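Local coordinates for protein putative hydrolase YdeN (Bacillus subtilis, PDB 1UXO) that is a putative hydrolase of the alpha/beta-hydrolase fold, probably an esterase-like serine hydrolase, at residues Gly94-Ser99 / Tyr180-Ser185; Gln6-His11 / His61-Asn66; Arg14-Asn19 / Ile38-Asn43; Val142-Ser147 / Ala156-Val161. The protein carries 2 engineered substitutions. All coordinates share one frame; numbering follows the deposited sequence.

Contact 1: residues Gly94-Ser99 / Tyr180-Ser185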
loop_
_atom_site.group_PDB
_atom_site.type_symbol
_atom_site.label_atom_id
_atom_site.label_comp_id
_atom_site.label_asym_id
_atom_site.label_seq_id
_atom_site.Cartn_x
_atom_site.Cartn_y
_atom_site.Cartn_z
ATOM N N GLY A 94 1.710 2.931 -10.692
ATOM C CA GLY A 94 0.521 2.536 -9.974
ATOM C C GLY A 94 0.736 2.266 -8.526
ATOM O O GLY A 94 1.879 2.241 -8.031
ATOM N N ILE A 95 -0.390 2.087 -7.842
ATOM C CA ILE A 95 -0.437 1.762 -6.412
ATOM C C ILE A 95 -1.458 0.658 -6.160
ATOM O O ILE A 95 -2.524 0.556 -6.829
ATOM C CB ILE A 95 -0.786 3.001 -5.543
ATOM C CG1 ILE A 95 -2.174 3.557 -5.852
ATOM C CG2 ILE A 95 0.267 4.088 -5.611
ATOM C CD1 ILE A 95 -2.537 4.770 -4.966
ATOM N N ILE A 96 -1.105 -0.227 -5.244
ATOM C CA ILE A 96 -2.006 -1.233 -4.772
ATOM C C ILE A 96 -2.041 -1.136 -3.257
ATOM O O ILE A 96 -0.995 -1.209 -2.600
ATOM C CB ILE A 96 -1.563 -2.609 -5.207
ATOM C CG1 ILE A 96 -1.538 -2.734 -6.729
ATOM C CG2 ILE A 96 -2.508 -3.646 -4.693
ATOM C CD1 ILE A 96 -0.995 -4.101 -7.225
ATOM N N LEU A 97 -3.227 -0.948 -2.727
ATOM C CA LEU A 97 -3.420 -0.709 -1.299
ATOM C C LEU A 97 -4.106 -1.900 -0.699
ATOM O O LEU A 97 -5.330 -2.033 -0.790
ATOM C CB LEU A 97 -4.206 0.569 -1.067
ATOM C CG LEU A 97 -3.703 1.775 -1.866
ATOM C CD1 LEU A 97 -4.596 3.004 -1.667
ATOM C CD2 LEU A 97 -2.290 2.111 -1.461
ATOM N N VAL A 98 -3.309 -2.775 -0.074
ATOM C CA VAL A 98 -3.845 -3.959 0.601
ATOM C C VAL A 98 -4.337 -3.613 1.996
ATOM O O VAL A 98 -3.568 -3.138 2.826
ATOM C CB VAL A 98 -2.843 -5.108 0.627
ATOM C CG1 VAL A 98 -3.517 -6.365 1.075
ATOM C CG2 VAL A 98 -2.270 -5.305 -0.781
ATOM N N SER A 99 -5.633 -3.802 2.213
ATOM C CA SER A 99 -6.322 -3.392 3.441
ATOM C C SER A 99 -6.190 -1.915 3.682
ATOM O O SER A 99 -5.994 -1.487 4.831
ATOM C CB SER A 99 -5.805 -4.174 4.605
ATOM O OG SER A 99 -5.826 -5.532 4.320
ATOM N N TYR A 180 0.242 -10.073 -6.783
ATOM C CA TYR A 180 1.189 -10.247 -7.884
ATOM C C TYR A 180 0.459 -10.157 -9.250
ATOM O O TYR A 180 0.939 -9.524 -10.208
ATOM C CB TYR A 180 1.967 -11.587 -7.731
ATOM C CG TYR A 180 2.608 -11.963 -9.005
ATOM C CD1 TYR A 180 3.816 -11.374 -9.397
ATOM C CD2 TYR A 180 1.975 -12.838 -9.904
ATOM C CE1 TYR A 180 4.395 -11.666 -10.630
ATOM C CE2 TYR A 180 2.540 -13.130 -11.122
ATOM C CZ TYR A 180 3.735 -12.532 -11.476
ATOM O OH TYR A 180 4.250 -12.819 -12.715
ATOM N N ASP A 181 -0.693 -10.804 -9.345
ATOM C CA ASP A 181 -1.448 -10.820 -10.601
ATOM C C ASP A 181 -2.041 -9.427 -10.976
ATOM O O ASP A 181 -1.954 -9.005 -12.148
ATOM C CB ASP A 181 -2.530 -11.870 -10.577
ATOM C CG ASP A 181 -1.958 -13.308 -10.692
ATOM O OD1 ASP A 181 -0.918 -13.537 -11.377
ATOM O OD2 ASP A 181 -2.495 -14.259 -10.148
ATOM N N VAL A 182 -2.573 -8.718 -9.995
ATOM C CA VAL A 182 -3.102 -7.351 -10.249
ATOM C C VAL A 182 -1.962 -6.443 -10.699
ATOM O O VAL A 182 -2.065 -5.724 -11.699
ATOM C CB VAL A 182 -3.857 -6.796 -9.049
ATOM C CG1 VAL A 182 -4.187 -5.316 -9.271
ATOM C CG2 VAL A 182 -5.154 -7.613 -8.812
ATOM N N LEU A 183 -0.832 -6.530 -10.011
ATOM C CA LEU A 183 0.351 -5.766 -10.367
ATOM C C LEU A 183 0.817 -6.057 -11.767
ATOM O O LEU A 183 1.074 -5.147 -12.587
ATOM C CB LEU A 183 1.474 -6.068 -9.325
ATOM C CG LEU A 183 2.724 -5.256 -9.394
ATOM C CD1 LEU A 183 2.427 -3.748 -9.245
ATOM C CD2 LEU A 183 3.721 -5.768 -8.374
ATOM N N THR A 184 0.946 -7.337 -12.074
ATOM C CA THR A 184 1.424 -7.738 -13.373
ATOM C C THR A 184 0.507 -7.258 -14.517
ATOM O O THR A 184 0.995 -6.968 -15.619
ATOM C CB THR A 184 1.647 -9.280 -13.355
ATOM O OG1 THR A 184 2.785 -9.538 -12.514
ATOM C CG2 THR A 184 2.058 -9.833 -14.738
ATOM N N SER A 185 -0.790 -7.196 -14.276
ATOM C CA SER A 185 -1.742 -6.724 -15.291
ATOM C C SER A 185 -1.457 -5.248 -15.651
ATOM O O SER A 185 -1.648 -4.814 -16.801
ATOM C CB SER A 185 -3.185 -6.957 -14.841
ATOM O OG SER A 185 -3.639 -5.974 -13.905
#
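The terminal methyl of Ile96, on strand 92-98, comes to rest on the helix 177-188 at the junction of Val182 and Leu183. CD1 is the one atom of the strand segment that makes the close approaches: it lies 3.7 Å from the backbone N of Leu183 and 3.8 Å from Leu183 CB, while Val182 CG1 closes in from a neighbouring position on the helix at 4.0 Å from Ile96 CD1. Leu183 CD1 also reaches that methyl, the two side chains crossing obliquely. With CG1 beside the backbone N (chi1 -62°) and the chain extended beyond it (chi2 176°), Ile96 projects its full length from the sheet, and the nearest CA atoms, those of Ile96 and Leu183, can stay 7.6 Å apart. All three residues are buried. Ile134 also touches Ile96 and Ala132 touches Val182, both from strand 128-136, whereas Tyr68 and Leu29 adjoin Leu183.

Asp181, Thr184 and Ser185, which make no contact with the strand segment, lie toward solvent. Thr184 OG1 donates to Tyr180 O at 3.0 Å, a carbonyl that also accepts from Thr184 N, the two donors arriving from opposite faces of its plane. Ser185 OG donates to Val182 O at 2.7 Å. Buried Tyr180 packs on helix 22-31, its OH bonding Asp32. No hydrogen bond joins 94-99 to 180-185, although Ile95 O has a weak one with Tyr186 OH just beyond; the chemistry implies that these segments meet by apolar packing, the hydroxyls of Thr184 and Ser185 being satisfied within the helix.

Contact 2: residues Gln6-His11 / His61-Asn66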
loop_
_atom_site.group_PDB
_atom_site.type_symbol
_atom_site.label_atom_id
_atom_site.label_comp_id
_atom_site.label_asym_id
_atom_site.label_seq_id
_atom_site.Cartn_x
_atom_site.Cartn_y
_atom_site.Cartn_z
ATOM N N GLN A 6 10.316 -0.746 -11.222
ATOM C CA GLN A 6 10.712 -0.827 -9.855
ATOM C C GLN A 6 9.447 -0.933 -9.035
ATOM O O GLN A 6 8.513 -0.162 -9.223
ATOM C CB GLN A 6 11.481 0.449 -9.443
ATOM C CG GLN A 6 11.729 0.558 -7.939
ATOM C CD GLN A 6 12.768 -0.424 -7.454
ATOM O OE1 GLN A 6 13.789 -0.564 -8.094
ATOM N NE2 GLN A 6 12.494 -1.128 -6.358
ATOM N N VAL A 7 9.412 -1.872 -8.100
ATOM C CA VAL A 7 8.236 -2.019 -7.255
ATOM C C VAL A 7 8.740 -1.820 -5.846
ATOM O O VAL A 7 9.752 -2.440 -5.467
ATOM C CB VAL A 7 7.670 -3.420 -7.357
ATOM C CG1 VAL A 7 6.540 -3.595 -6.372
ATOM C CG2 VAL A 7 7.255 -3.689 -8.782
ATOM N N TYR A 8 8.089 -0.965 -5.084
ATOM C CA TYR A 8 8.391 -0.812 -3.658
ATOM C C TYR A 8 7.257 -1.415 -2.845
ATOM O O TYR A 8 6.078 -1.235 -3.190
ATOM C CB TYR A 8 8.601 0.648 -3.272
ATOM C CG TYR A 8 9.900 1.255 -3.739
ATOM C CD1 TYR A 8 11.130 0.787 -3.283
ATOM C CD2 TYR A 8 9.912 2.262 -4.685
ATOM C CE1 TYR A 8 12.334 1.403 -3.708
ATOM C CE2 TYR A 8 11.063 2.848 -5.096
ATOM C CZ TYR A 8 12.273 2.385 -4.649
ATOM O OH TYR A 8 13.429 2.992 -5.092
ATOM N N ILE A 9 7.595 -2.105 -1.769
ATOM C CA ILE A 9 6.601 -2.762 -0.921
ATOM C C ILE A 9 6.710 -2.174 0.479
ATOM O O ILE A 9 7.813 -2.158 1.072
ATOM C CB ILE A 9 6.820 -4.268 -0.920
ATOM C CG1 ILE A 9 6.698 -4.844 -2.310
ATOM C CG2 ILE A 9 5.835 -5.019 0.078
ATOM C CD1 ILE A 9 7.399 -6.221 -2.426
ATOM N N ILE A 10 5.585 -1.694 1.007
ATOM C CA ILE A 10 5.571 -0.962 2.291
ATOM C C ILE A 10 4.582 -1.603 3.275
ATOM O O ILE A 10 3.374 -1.729 3.009
ATOM C CB ILE A 10 5.205 0.546 2.077
ATOM C CG1 ILE A 10 6.083 1.202 1.036
ATOM C CG2 ILE A 10 5.270 1.300 3.438
ATOM C CD1 ILE A 10 5.604 1.174 -0.370
ATOM N N HIS A 11 5.099 -1.954 4.444
ATOM C CA HIS A 11 4.363 -2.676 5.472
ATOM C C HIS A 11 3.567 -1.751 6.385
ATOM O O HIS A 11 3.571 -0.554 6.225
ATOM C CB HIS A 11 5.348 -3.510 6.322
ATOM C CG HIS A 11 6.279 -2.666 7.141
ATOM N ND1 HIS A 11 5.864 -1.944 8.238
ATOM C CD2 HIS A 11 7.607 -2.412 6.998
ATOM C CE1 HIS A 11 6.902 -1.276 8.742
ATOM N NE2 HIS A 11 7.977 -1.562 8.020
ATOM N N HIS A 61 13.686 10.391 -5.308
ATOM C CA HIS A 61 14.363 10.665 -6.587
ATOM C C HIS A 61 14.290 9.488 -7.557
ATOM O O HIS A 61 14.589 9.639 -8.737
ATOM C CB HIS A 61 15.817 11.044 -6.312
ATOM C CG HIS A 61 16.623 9.917 -5.732
ATOM N ND1 HIS A 61 16.772 9.735 -4.365
ATOM C CD2 HIS A 61 17.255 8.874 -6.323
ATOM C CE1 HIS A 61 17.498 8.658 -4.148
ATOM N NE2 HIS A 61 17.810 8.117 -5.315
ATOM N N THR A 62 13.897 8.297 -7.081
ATOM C CA THR A 62 13.789 7.113 -7.929
ATOM C C THR A 62 12.380 6.893 -8.498
ATOM O O THR A 62 12.166 5.919 -9.195
ATOM C CB THR A 62 14.175 5.820 -7.152
ATOM O OG1 THR A 62 13.154 5.501 -6.191
ATOM C CG2 THR A 62 15.443 6.033 -6.288
ATOM N N LEU A 63 11.415 7.752 -8.193
ATOM C CA LEU A 63 10.030 7.445 -8.510
ATOM C C LEU A 63 9.692 8.012 -9.856
ATOM O O LEU A 63 9.816 9.224 -10.067
ATOM C CB LEU A 63 9.076 8.073 -7.523
ATOM C CG LEU A 63 9.297 7.797 -6.059
ATOM C CD1 LEU A 63 8.367 8.670 -5.229
ATOM C CD2 LEU A 63 9.142 6.326 -5.724
ATOM N N HIS A 64 9.230 7.156 -10.751
ATOM C CA HIS A 64 9.004 7.542 -12.108
ATOM C C HIS A 64 7.752 6.810 -12.614
ATOM O O HIS A 64 7.082 6.116 -11.846
ATOM C CB HIS A 64 10.299 7.252 -12.921
ATOM C CG HIS A 64 10.829 5.854 -12.759
ATOM N ND1 HIS A 64 11.858 5.552 -11.886
ATOM C CD2 HIS A 64 10.481 4.678 -13.352
ATOM C CE1 HIS A 64 12.116 4.249 -11.951
ATOM N NE2 HIS A 64 11.299 3.698 -12.832
ATOM N N GLU A 65 7.496 6.909 -13.929
ATOM C CA GLU A 65 6.322 6.357 -14.597
ATOM C C GLU A 65 6.314 4.836 -14.609
ATOM O O GLU A 65 5.298 4.230 -14.875
ATOM C CB GLU A 65 6.264 6.888 -16.046
ATOM C CG GLU A 65 7.609 6.853 -16.759
ATOM C CD GLU A 65 8.601 7.942 -16.286
ATOM O OE1 GLU A 65 8.177 9.005 -15.781
ATOM O OE2 GLU A 65 9.830 7.723 -16.368
ATOM N N ASN A 66 7.464 4.218 -14.388
ATOM C CA ASN A 66 7.505 2.754 -14.245
ATOM C C ASN A 66 7.790 2.277 -12.808
ATOM O O ASN A 66 8.256 1.142 -12.597
ATOM C CB ASN A 66 8.475 2.143 -15.269
ATOM C CG ASN A 66 8.065 2.469 -16.734
ATOM O OD1 ASN A 66 8.801 3.171 -17.459
ATOM N ND2 ASN A 66 6.893 2.014 -17.137
#
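Thr62 OG1 meets the phenol of Tyr8 at the edge of the ring, near its plane, with 2.8 Å between Tyr8 OH and Thr62 OG1. The threonine hydroxyl also has a hydrogen bond to Tyr59 O, so it links the tyrosine to the chain just after helix 49-57. In Thr62 a chi1 of 71° places OG1 between the backbone N and the carbonyl carbon, on the side facing the phenol. Beside this polar pair, Leu63 CD2 packs obliquely on the ring, 4.0 Å from Tyr8 CE2. Over one ring face, offset toward the rim, lies Gln6 NE2, whose stronger bond is to Asp37. A phenylalanine in place of Tyr8 would probably keep the contact with Leu63 but leave Thr62 OG1 without its phenol partner, loosening the tie between strand and loop.

A backbone bond makes the second link: Gln6 N donates to Asn66 O at 3.1 Å, with an N-H...O angle of 155°. Within the loop, His64 ND1 makes a weak bond to Thr62 O, while His64 NE2 bonds Thr4 O just before the strand.

The contact thus lies at the start of strand 6-10, where the loop leaving helix 49-57 leads into strand 67-72. That strand pairs with 6-10 on one side, strand 35-39 pairs with it on the other, and Tyr59 meets the Tyr8 ring from the loop.

Contact 3: residues Arg14-Asn19 / Ile38-Asn43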
loop_
_atom_site.group_PDB
_atom_site.type_symbol
_atom_site.label_atom_id
_atom_site.label_comp_id
_atom_site.label_asym_id
_atom_site.label_seq_id
_atom_site.Cartn_x
_atom_site.Cartn_y
_atom_site.Cartn_z
ATOM N N ARG A 14 3.476 -2.724 13.366
ATOM C CA ARG A 14 4.028 -3.882 14.006
ATOM C C ARG A 14 4.455 -4.890 13.004
ATOM O O ARG A 14 4.105 -6.076 13.143
ATOM C CB ARG A 14 2.971 -4.594 14.862
ATOM C CG ARG A 14 2.818 -4.098 16.247
ATOM C CD ARG A 14 2.490 -5.228 17.213
ATOM N NE ARG A 14 1.534 -6.170 16.625
ATOM C CZ ARG A 14 0.789 -7.017 17.331
ATOM N NH1 ARG A 14 0.854 -7.057 18.679
ATOM N NH2 ARG A 14 -0.042 -7.814 16.683
ATOM N N ALA A 15 5.091 -4.439 11.938
ATOM C CA ALA A 15 5.592 -5.340 10.946
ATOM C C ALA A 15 6.932 -4.821 10.457
ATOM O O ALA A 15 7.261 -3.677 10.700
ATOM C CB ALA A 15 4.609 -5.467 9.799
ATOM N N SER A 16 7.655 -5.677 9.732
ATOM C CA SER A 16 8.864 -5.325 8.992
ATOM C C SER A 16 8.920 -6.128 7.699
ATOM O O SER A 16 8.014 -6.922 7.377
ATOM C CB SER A 16 10.143 -5.635 9.822
ATOM O OG SER A 16 10.408 -7.048 9.872
ATOM N N SER A 17 10.013 -5.946 6.968
ATOM C CA SER A 17 10.166 -6.488 5.632
ATOM C C SER A 17 10.165 -8.004 5.610
ATOM O O SER A 17 9.996 -8.602 4.548
ATOM C CB SER A 17 11.461 -5.949 5.028
ATOM O OG SER A 17 12.572 -6.421 5.781
ATOM N N THR A 18 10.311 -8.655 6.773
ATOM C CA THR A 18 10.382 -10.099 6.780
ATOM C C THR A 18 9.029 -10.761 7.016
ATOM O O THR A 18 8.933 -12.004 6.927
ATOM C CB THR A 18 11.358 -10.643 7.874
ATOM O OG1 THR A 18 10.932 -10.188 9.169
ATOM C CG2 THR A 18 12.785 -10.193 7.637
ATOM N N ASN A 19 8.011 -9.968 7.349
ATOM C CA ASN A 19 6.697 -10.477 7.747
ATOM C C ASN A 19 5.742 -10.707 6.556
ATOM O O ASN A 19 5.935 -10.186 5.435
ATOM C CB ASN A 19 6.004 -9.509 8.711
ATOM C CG ASN A 19 6.680 -9.471 10.116
ATOM O OD1 ASN A 19 7.112 -8.387 10.603
ATOM N ND2 ASN A 19 6.748 -10.631 10.780
ATOM N N ILE A 38 11.470 -4.244 -0.568
ATOM C CA ILE A 38 10.633 -4.080 0.573
ATOM C C ILE A 38 11.233 -3.014 1.493
ATOM O O ILE A 38 12.361 -3.170 1.967
ATOM C CB ILE A 38 10.459 -5.402 1.345
ATOM C CG1 ILE A 38 10.081 -6.598 0.415
ATOM C CG2 ILE A 38 9.422 -5.166 2.436
ATOM C CD1 ILE A 38 10.418 -7.930 0.960
ATOM N N LEU A 39 10.469 -1.977 1.778
ATOM C CA LEU A 39 10.968 -0.862 2.563
ATOM C C LEU A 39 10.557 -1.027 4.003
ATOM O O LEU A 39 9.339 -1.145 4.291
ATOM C CB LEU A 39 10.370 0.438 2.052
ATOM C CG LEU A 39 10.728 0.788 0.631
ATOM C CD1 LEU A 39 10.220 2.192 0.308
ATOM C CD2 LEU A 39 12.206 0.696 0.384
ATOM N N ASN A 40 11.483 -0.846 4.915
ATOM C CA ASN A 40 11.162 -0.818 6.320
ATOM C C ASN A 40 10.907 0.603 6.768
ATOM O O ASN A 40 11.606 1.542 6.344
ATOM C CB ASN A 40 12.291 -1.413 7.138
ATOM C CG ASN A 40 12.384 -2.894 6.994
ATOM O OD1 ASN A 40 11.448 -3.598 7.397
ATOM N ND2 ASN A 40 13.492 -3.396 6.423
HETATM N N MSE A 41 9.908 0.763 7.632
HETATM C CA MSE A 41 9.608 2.052 8.241
HETATM C C MSE A 41 10.166 2.132 9.670
HETATM O O MSE A 41 10.280 1.110 10.356
HETATM C CB MSE A 41 8.103 2.280 8.252
HETATM C CG MSE A 41 7.492 2.282 6.871
HETATM SE SE MSE A 41 7.890 3.919 5.818
HETATM C CE MSE A 41 9.108 3.082 4.407
ATOM N N PRO A 42 10.486 3.331 10.146
ATOM C CA PRO A 42 10.997 3.468 11.522
ATOM C C PRO A 42 9.948 3.207 12.594
ATOM O O PRO A 42 8.801 3.550 12.465
ATOM C CB PRO A 42 11.517 4.903 11.577
ATOM C CG PRO A 42 10.910 5.592 10.467
ATOM C CD PRO A 42 10.447 4.606 9.434
ATOM N N ASN A 43 10.421 2.631 13.690
ATOM C CA ASN A 43 9.647 2.437 14.892
ATOM C C ASN A 43 8.279 1.818 14.616
ATOM O O ASN A 43 7.276 2.426 14.892
ATOM C CB ASN A 43 9.532 3.782 15.568
ATOM C CG ASN A 43 10.859 4.197 16.281
ATOM O OD1 ASN A 43 11.574 3.359 16.816
ATOM N ND2 ASN A 43 11.250 5.465 16.113
HETATM O O HOH W 1 10.001 -1.792 10.184
#
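Two hydrogen bonds join Ser17 to the side-chain amide of Asn40, one to each end of it. Ser17 N donates to Asn40 OD1 at 2.8 Å, the donor tilted 18° from the carbonyl plane, and Asn40 ND2 returns a weak bond of 3.2 Å to Ser17 OG. The amide therefore reads both the backbone and the hydroxyl of one residue, which should fix its rotation and settle which end is oxygen. In Asn40 the first torsion (chi1 -72°) turns CG anti to the carbonyl carbon, which brings the amide to Ser17.

Hydrogen bonds inside 14-19 shape the surface that Asn40 meets. Asn19 N donates to Ser16 O, closing a type I beta turn from Ser16 to Asn19; in return Asn19 OD1 accepts from Ser16 N at 2.9 Å, in the carbonyl plane and on a lone pair. Asn19 ND2 is held in turn by Glu169.

A water mediates one further link, donating to Met41 O at 2.9 Å and, weakly, to Ala15 O.

The apolar part is small and tight. Ile38 CG2 presses against Ser17 CB at 3.4 Å, closer than usual van der Waals contact. Phe22 and Lys26 of helix 22-31 also touch Ile38.

Both segments follow or lie on neighbouring parallel strands, 6-10 and 35-39, near their C-terminal ends. The arrangement joins the loop of the first beta-alpha-beta crossover to the outermost strand 35-39 and the chain that follows it, at the edge of the alpha/beta-hydrolase sheet.

Contact 4: residues Val142-Ser147 / Ala156-Val161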
loop_
_atom_site.group_PDB
_atom_site.type_symbol
_atom_site.label_atom_id
_atom_site.label_comp_id
_atom_site.label_asym_id
_atom_site.label_seq_id
_atom_site.Cartn_x
_atom_site.Cartn_y
_atom_site.Cartn_z
ATOM N N VAL A 142 -9.045 -3.546 9.812
ATOM C CA VAL A 142 -9.527 -2.573 8.830
ATOM C C VAL A 142 -10.875 -3.046 8.255
ATOM O O VAL A 142 -10.914 -3.916 7.397
ATOM C CB VAL A 142 -8.537 -2.371 7.676
ATOM C CG1 VAL A 142 -9.058 -1.286 6.751
ATOM C CG2 VAL A 142 -7.172 -1.904 8.212
ATOM N N PRO A 143 -11.973 -2.492 8.694
ATOM C CA PRO A 143 -13.274 -2.957 8.188
ATOM C C PRO A 143 -13.329 -2.814 6.700
ATOM O O PRO A 143 -12.844 -1.819 6.098
ATOM C CB PRO A 143 -14.280 -2.063 8.910
ATOM C CG PRO A 143 -13.535 -1.602 10.113
ATOM C CD PRO A 143 -12.102 -1.427 9.714
ATOM N N PHE A 144 -13.849 -3.859 6.067
ATOM C CA PHE A 144 -14.034 -3.878 4.627
ATOM C C PHE A 144 -14.643 -2.630 4.034
ATOM O O PHE A 144 -14.172 -2.135 2.993
ATOM C CB PHE A 144 -14.844 -5.122 4.182
ATOM C CG PHE A 144 -15.038 -5.194 2.683
ATOM C CD1 PHE A 144 -13.997 -5.595 1.864
ATOM C CD2 PHE A 144 -16.281 -4.866 2.109
ATOM C CE1 PHE A 144 -14.194 -5.658 0.474
ATOM C CE2 PHE A 144 -16.479 -4.961 0.730
ATOM C CZ PHE A 144 -15.431 -5.307 -0.079
ATOM N N SER A 145 -15.650 -2.081 4.713
ATOM C CA SER A 145 -16.315 -0.854 4.258
ATOM C C SER A 145 -15.366 0.333 4.142
ATOM O O SER A 145 -15.533 1.197 3.286
ATOM C CB SER A 145 -17.470 -0.493 5.211
ATOM O OG SER A 145 -16.973 -0.223 6.497
ATOM N N PHE A 146 -14.379 0.386 5.022
ATOM C CA PHE A 146 -13.381 1.471 4.971
ATOM C C PHE A 146 -12.518 1.383 3.700
ATOM O O PHE A 146 -12.076 2.419 3.123
ATOM C CB PHE A 146 -12.445 1.381 6.166
ATOM C CG PHE A 146 -13.028 1.770 7.508
ATOM C CD1 PHE A 146 -14.375 1.567 7.868
ATOM C CD2 PHE A 146 -12.164 2.274 8.438
ATOM C CE1 PHE A 146 -14.845 1.903 9.137
ATOM C CE2 PHE A 146 -12.613 2.616 9.745
ATOM C CZ PHE A 146 -13.948 2.441 10.088
ATOM N N SER A 147 -12.237 0.154 3.258
ATOM C CA SER A 147 -11.417 -0.073 2.069
ATOM C C SER A 147 -12.244 0.196 0.810
ATOM O O SER A 147 -11.767 0.781 -0.141
ATOM C CB SER A 147 -10.851 -1.497 2.050
ATOM O OG SER A 147 -9.930 -1.683 3.109
ATOM N N ALA A 156 -10.317 3.653 -7.539
ATOM C CA ALA A 156 -9.500 2.444 -7.605
ATOM C C ALA A 156 -10.376 1.200 -7.793
ATOM O O ALA A 156 -11.439 1.121 -7.243
ATOM C CB ALA A 156 -8.697 2.293 -6.347
ATOM N N ALA A 157 -9.879 0.220 -8.538
ATOM C CA ALA A 157 -10.481 -1.107 -8.663
ATOM C C ALA A 157 -10.413 -1.786 -7.311
ATOM O O ALA A 157 -9.346 -1.807 -6.682
ATOM C CB ALA A 157 -9.703 -1.942 -9.659
ATOM N N LEU A 158 -11.544 -2.304 -6.854
ATOM C CA LEU A 158 -11.616 -2.993 -5.543
ATOM C C LEU A 158 -11.700 -4.485 -5.799
ATOM O O LEU A 158 -12.562 -4.963 -6.562
ATOM C CB LEU A 158 -12.828 -2.543 -4.784
ATOM C CG LEU A 158 -13.070 -3.220 -3.423
ATOM C CD1 LEU A 158 -12.055 -2.750 -2.393
ATOM C CD2 LEU A 158 -14.450 -2.923 -2.947
ATOM N N TYR A 159 -10.827 -5.215 -5.151
ATOM C CA TYR A 159 -10.839 -6.690 -5.123
ATOM C C TYR A 159 -11.104 -7.203 -3.710
ATOM O O TYR A 159 -10.324 -6.957 -2.781
ATOM C CB TYR A 159 -9.482 -7.173 -5.612
ATOM C CG TYR A 159 -9.180 -6.794 -7.016
ATOM C CD1 TYR A 159 -9.600 -7.591 -8.079
ATOM C CD2 TYR A 159 -8.497 -5.646 -7.301
ATOM C CE1 TYR A 159 -9.331 -7.238 -9.386
ATOM C CE2 TYR A 159 -8.222 -5.271 -8.644
ATOM C CZ TYR A 159 -8.654 -6.086 -9.664
ATOM O OH TYR A 159 -8.366 -5.747 -10.954
ATOM N N GLU A 160 -12.268 -7.818 -3.527
ATOM C CA GLU A 160 -12.738 -8.340 -2.285
ATOM C C GLU A 160 -12.277 -9.775 -2.164
ATOM O O GLU A 160 -12.424 -10.563 -3.121
ATOM C CB GLU A 160 -14.265 -8.316 -2.244
ATOM C CG GLU A 160 -14.856 -8.968 -0.992
ATOM C CD GLU A 160 -16.369 -8.894 -0.960
ATOM O OE1 GLU A 160 -16.960 -8.094 -1.695
ATOM O OE2 GLU A 160 -16.945 -9.646 -0.138
ATOM N N VAL A 161 -11.747 -10.134 -1.002
ATOM C CA VAL A 161 -11.415 -11.521 -0.710
ATOM C C VAL A 161 -12.344 -11.865 0.445
ATOM O O VAL A 161 -12.294 -11.229 1.513
ATOM C CB VAL A 161 -9.962 -11.693 -0.293
ATOM C CG1 VAL A 161 -9.694 -13.162 0.077
ATOM C CG2 VAL A 161 -9.010 -11.183 -1.401
#
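The ring of Phe144 runs into the extended side chain of Glu160, the two crossing at about a right angle. Its CE1 lies 3.7 Å from Glu160 CG, and its CZ is 3.6 Å from Glu160 OE1, so the outer end of the ring meets both the aliphatic stem and the carboxylate, whose plane is turned 51° from that of the ring. Leu158 adds an apolar neighbour, with CD2 3.9 Å from Phe144 CZ, while its other methyl, CD1, comes to 4.2 Å from Ser147 O.

Torsions set these meetings up: Phe144 CG is anti to the backbone N (chi1 -179°), sending the ring from the first helical turn toward the strand, and Glu160 stays extended beyond CG. An alanine at Phe144 would remove the ring, and the gap would probably leave the stem of Glu160 and the CD2 methyl of Leu158 without their shared apolar partner.

Farther out, Pro143 occupies the N-cap position of helix 144-153, and its carbonyl accepts from Phe146 N at 2.9 Å. Ser147 OG bonds Gly100 O, and Lys137 touches both Phe144 and Glu160. Just before the helix, Val142 N bonds OD1 of Asp139, the predicted charge-relay acid.

Helix 144-153 here packs on the strand that follows it, 157-161, completing the beta-alpha-beta unit that strand 128-136 begins and whose connection carries that predicted acid.

All four contacts reach one six-stranded parallel sheet. Contacts 2 and 3 belong to neighbouring strands: Ile9 O and Leu39 N lie 2.8 Å apart, and His11 NE2 is 3.0 Å from Met41 N, both probable hydrogen bonds. Contact 1 is more central, touching contact 2 through Leu183 CD2 and Val7 CG1 at 4.1 Å, and contact 4 through Ser99 O and Val142 CG2 at 3.6 Å. Contacts 3 and 4, with centres 23 Å apart, fall on opposite sides of the chain's centre. Of the predicted charge-relay residues, Asp139 is about 6 Å from Phe144, His166 about 8 Å from Ser147 and Ser73 about 12 Å from Ile96, measured between side chains; contacts 2 and 3 lie away from the triad.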